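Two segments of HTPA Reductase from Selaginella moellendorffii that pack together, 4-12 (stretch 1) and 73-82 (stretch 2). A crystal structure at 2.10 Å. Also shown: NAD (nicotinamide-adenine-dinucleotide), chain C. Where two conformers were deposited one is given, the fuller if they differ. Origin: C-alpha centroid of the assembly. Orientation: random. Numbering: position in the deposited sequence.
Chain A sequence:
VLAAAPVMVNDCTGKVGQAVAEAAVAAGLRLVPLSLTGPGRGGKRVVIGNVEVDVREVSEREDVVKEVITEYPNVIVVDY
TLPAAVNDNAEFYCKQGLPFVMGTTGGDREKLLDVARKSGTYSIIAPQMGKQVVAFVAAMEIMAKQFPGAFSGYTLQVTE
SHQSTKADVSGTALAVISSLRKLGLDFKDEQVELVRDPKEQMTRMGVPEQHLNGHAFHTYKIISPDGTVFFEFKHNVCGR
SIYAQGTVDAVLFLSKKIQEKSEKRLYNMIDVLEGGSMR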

# COMPACT_ATOMS: atom_id res chain seq x y z
N ALA A 4 26.92 2.20 -16.23
CA ALA A 4 26.60 0.83 -15.91
C ALA A 4 27.35 -0.13 -16.84
O ALA A 4 27.77 0.22 -17.93
CB ALA A 4 25.12 0.64 -16.08
N ALA A 5 27.46 -1.38 -16.42
CA ALA A 5 27.97 -2.47 -17.27
C ALA A 5 27.20 -2.59 -18.58
O ALA A 5 25.99 -2.34 -18.63
CB ALA A 5 27.88 -3.77 -16.49
N PRO A 6 27.87 -2.99 -19.67
CA PRO A 6 27.13 -3.33 -20.88
C PRO A 6 26.31 -4.62 -20.70
O PRO A 6 26.63 -5.43 -19.86
CB PRO A 6 28.24 -3.52 -21.91
CG PRO A 6 29.38 -4.04 -21.12
CD PRO A 6 29.30 -3.32 -19.80
N VAL A 7 25.24 -4.78 -21.46
CA VAL A 7 24.37 -5.93 -21.30
C VAL A 7 24.28 -6.78 -22.58
O VAL A 7 24.18 -6.24 -23.67
CB VAL A 7 22.93 -5.59 -20.83
CG1 VAL A 7 22.99 -5.01 -19.45
CG2 VAL A 7 22.20 -4.63 -21.75
N MET A 8 24.26 -8.10 -22.39
CA MET A 8 24.02 -9.05 -23.47
C MET A 8 22.67 -9.63 -23.17
O MET A 8 22.47 -10.24 -22.12
CB MET A 8 25.10 -10.13 -23.48
CG MET A 8 24.94 -11.23 -24.55
SD MET A 8 26.15 -12.53 -24.25
CE MET A 8 26.12 -13.44 -25.81
N VAL A 9 21.73 -9.44 -24.09
CA VAL A 9 20.39 -10.00 -23.94
C VAL A 9 20.25 -11.26 -24.77
O VAL A 9 20.29 -11.19 -25.98
CB VAL A 9 19.30 -8.97 -24.37
CG1 VAL A 9 17.93 -9.54 -24.19
CG2 VAL A 9 19.48 -7.67 -23.61
N ASN A 10 20.10 -12.40 -24.07
CA ASN A 10 19.78 -13.70 -24.65
C ASN A 10 18.34 -14.02 -24.29
O ASN A 10 18.06 -14.23 -23.11
CB ASN A 10 20.73 -14.76 -24.09
CG ASN A 10 22.18 -14.37 -24.28
OD1 ASN A 10 22.51 -13.70 -25.25
ND2 ASN A 10 23.04 -14.80 -23.40
N ASP A 11 17.39 -14.04 -25.22
CA ASP A 11 17.52 -14.02 -26.67
C ASP A 11 16.88 -12.73 -27.14
O ASP A 11 15.70 -12.54 -26.91
CB ASP A 11 16.72 -15.24 -27.19
CG ASP A 11 16.67 -15.35 -28.72
OD1 ASP A 11 17.22 -14.52 -29.47
OD2 ASP A 11 16.03 -16.34 -29.18
N CYS A 12 17.62 -11.86 -27.82
CA CYS A 12 17.03 -10.61 -28.28
C CYS A 12 15.96 -10.78 -29.38
O CYS A 12 15.28 -9.80 -29.71
CB CYS A 12 18.10 -9.60 -28.69
SG CYS A 12 18.90 -9.98 -30.24
N PRO A 73 34.46 -6.83 -21.04
CA PRO A 73 34.75 -7.63 -19.84
C PRO A 73 33.72 -7.48 -18.71
O PRO A 73 33.51 -8.41 -17.97
CB PRO A 73 36.11 -7.08 -19.36
CG PRO A 73 36.67 -6.32 -20.50
CD PRO A 73 35.52 -5.85 -21.34
N ASN A 74 33.07 -6.32 -18.61
CA ASN A 74 32.13 -6.06 -17.52
C ASN A 74 30.70 -6.44 -17.85
O ASN A 74 29.78 -6.03 -17.12
CB ASN A 74 32.19 -4.59 -17.14
CG ASN A 74 33.58 -4.16 -16.79
OD1 ASN A 74 34.32 -4.88 -16.10
ND2 ASN A 74 33.98 -2.99 -17.30
N VAL A 75 30.50 -7.21 -18.92
CA VAL A 75 29.18 -7.57 -19.38
C VAL A 75 28.36 -8.25 -18.28
O VAL A 75 28.89 -9.01 -17.47
CB VAL A 75 29.23 -8.49 -20.61
CG1 VAL A 75 29.82 -9.83 -20.27
CG2 VAL A 75 27.84 -8.64 -21.22
N ILE A 76 27.07 -7.93 -18.27
CA ILE A 76 26.07 -8.63 -17.49
C ILE A 76 25.14 -9.23 -18.49
O ILE A 76 24.71 -8.55 -19.40
CB ILE A 76 25.28 -7.62 -16.60
CG1 ILE A 76 26.18 -7.14 -15.47
CG2 ILE A 76 24.01 -8.29 -16.05
CD1 ILE A 76 25.62 -6.00 -14.65
N VAL A 77 24.80 -10.48 -18.30
CA VAL A 77 23.88 -11.18 -19.18
C VAL A 77 22.45 -11.06 -18.64
O VAL A 77 22.23 -11.21 -17.46
CB VAL A 77 24.26 -12.66 -19.30
CG1 VAL A 77 23.22 -13.41 -20.13
CG2 VAL A 77 25.65 -12.82 -19.91
N VAL A 78 21.51 -10.78 -19.54
CA VAL A 78 20.10 -10.85 -19.27
C VAL A 78 19.51 -12.03 -20.02
O VAL A 78 19.62 -12.06 -21.27
CB VAL A 78 19.43 -9.57 -19.76
CG1 VAL A 78 17.93 -9.67 -19.62
CG2 VAL A 78 19.95 -8.37 -18.95
N ASP A 79 18.95 -12.99 -19.28
CA ASP A 79 18.38 -14.21 -19.83
C ASP A 79 16.85 -14.20 -19.80
O ASP A 79 16.25 -14.27 -18.72
CB ASP A 79 18.92 -15.42 -19.07
CG ASP A 79 18.65 -16.74 -19.77
OD1 ASP A 79 17.49 -17.16 -19.77
OD2 ASP A 79 19.61 -17.37 -20.34
N TYR A 80 16.24 -14.05 -20.98
CA TYR A 80 14.85 -14.35 -21.25
C TYR A 80 14.79 -15.34 -22.42
O TYR A 80 14.69 -14.95 -23.60
CB TYR A 80 14.05 -13.11 -21.62
CG TYR A 80 13.70 -12.25 -20.44
CD1 TYR A 80 12.53 -12.48 -19.71
CD2 TYR A 80 14.50 -11.17 -20.07
CE1 TYR A 80 12.16 -11.67 -18.63
CE2 TYR A 80 14.15 -10.35 -18.99
CZ TYR A 80 12.98 -10.60 -18.27
OH TYR A 80 12.66 -9.78 -17.19
N THR A 81 14.84 -16.61 -22.05
CA THR A 81 14.82 -17.72 -22.96
C THR A 81 13.57 -18.56 -22.76
O THR A 81 12.50 -18.11 -23.07
CB THR A 81 16.14 -18.54 -22.84
OG1 THR A 81 16.34 -18.96 -21.47
CG2 THR A 81 17.32 -17.70 -23.27
N LEU A 82 13.68 -19.79 -22.29
CA LEU A 82 12.56 -20.70 -22.29
C LEU A 82 12.81 -21.58 -21.09
O LEU A 82 13.97 -21.84 -20.75
CB LEU A 82 12.52 -21.57 -23.57
CG LEU A 82 12.06 -21.01 -24.92
CD1 LEU A 82 12.13 -22.03 -26.03
CD2 LEU A 82 10.64 -20.50 -24.79
PA NAD C . 9.66 -16.37 -26.65
O1A NAD C . 9.18 -17.77 -26.97
O2A NAD C . 9.12 -15.16 -27.38
O5B NAD C . 11.25 -16.29 -26.79
C5B NAD C . 12.13 -17.12 -26.04
C4B NAD C . 13.38 -17.27 -26.90
O4B NAD C . 14.39 -18.00 -26.21
C3B NAD C . 13.12 -17.99 -28.22
O3B NAD C . 13.20 -17.04 -29.30
C2B NAD C . 14.15 -19.12 -28.26
O2B NAD C . 14.68 -19.34 -29.59
C1B NAD C . 15.17 -18.69 -27.20
N9A NAD C . 16.00 -19.73 -26.54
C8A NAD C . 15.62 -20.98 -26.18
N7A NAD C . 16.65 -21.64 -25.60
C5A NAD C . 17.71 -20.82 -25.56
C6A NAD C . 19.11 -20.90 -25.10
N6A NAD C . 19.59 -22.02 -24.52
N1A NAD C . 19.91 -19.81 -25.25
C2A NAD C . 19.46 -18.68 -25.83
N3A NAD C . 18.19 -18.54 -26.29
C4A NAD C . 17.28 -19.56 -26.18
O3 NAD C . 9.51 -16.19 -25.05
PN NAD C . 9.15 -14.79 -24.33
O1N NAD C . 7.73 -14.47 -24.72
O2N NAD C . 10.26 -13.78 -24.60
O5D NAD C . 9.31 -15.25 -22.79
C5D NAD C . 10.56 -15.75 -22.33
C4D NAD C . 10.52 -16.23 -20.89
O4D NAD C . 10.42 -15.09 -20.02
C3D NAD C . 9.33 -17.14 -20.56
O3D NAD C . 9.73 -18.24 -19.71
C2D NAD C . 8.36 -16.23 -19.83
O2D NAD C . 7.56 -16.91 -18.86
C1D NAD C . 9.31 -15.27 -19.13
N1N NAD C . 8.72 -13.98 -18.70
C2N NAD C . 9.06 -13.56 -17.47
C3N NAD C . 8.59 -12.36 -16.94
C7N NAD C . 8.98 -11.93 -15.54
O7N NAD C . 8.22 -11.19 -14.93
N7N NAD C . 10.12 -12.34 -14.96
C4N NAD C . 7.73 -11.59 -17.74
C5N NAD C . 7.38 -12.04 -19.01
C6N NAD C . 7.89 -13.25 -19.48

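Stretch 1 runs alongside stretch 2 as a parallel β-pair, strand 7-10 against strand 76-79, their axes 22° apart. Ahead of the strand, Ala5 points toward stretch 2, where its CB lies 3.0 Å from Asn74 O, a tight approach, and 3.7 Å from Ile76 CD1. Pro6 lacks an amide hydrogen but offers its carbonyl: Ile76 N donates to Pro6 O at 3.0 Å.

From here the ladder alternates. Val7 forms no backbone N-H bond to stretch 2, though its CA makes a CA-H...O contact with Ile76 O (3.3 Å). Met8 then bonds in both directions, Met8 N to Ile76 O at 3.1 Å and Val78 N to Met8 O at 2.8 Å, while its CB packs on Val75 CG2 at 3.9 Å. Val9 lies on the same sheet face as Val7, Ile76 and Val78, and its CG2 comes within 4.3 Å of Val78 CB. Asn10 repeats the Met8 pattern, with Asn10 N to Val78 O at 2.9 Å and Tyr80 N to Asn10 O at 2.8 Å.

A cis peptide precedes Asp11, whose N reaches Tyr80 O at a longer 3.3 Å. The end of its side chain leads away from stretch 2 to the cofactor: NAD O3B donates to Asp11 OD2 at 2.9 Å. Cys12 makes no contact with stretch 2.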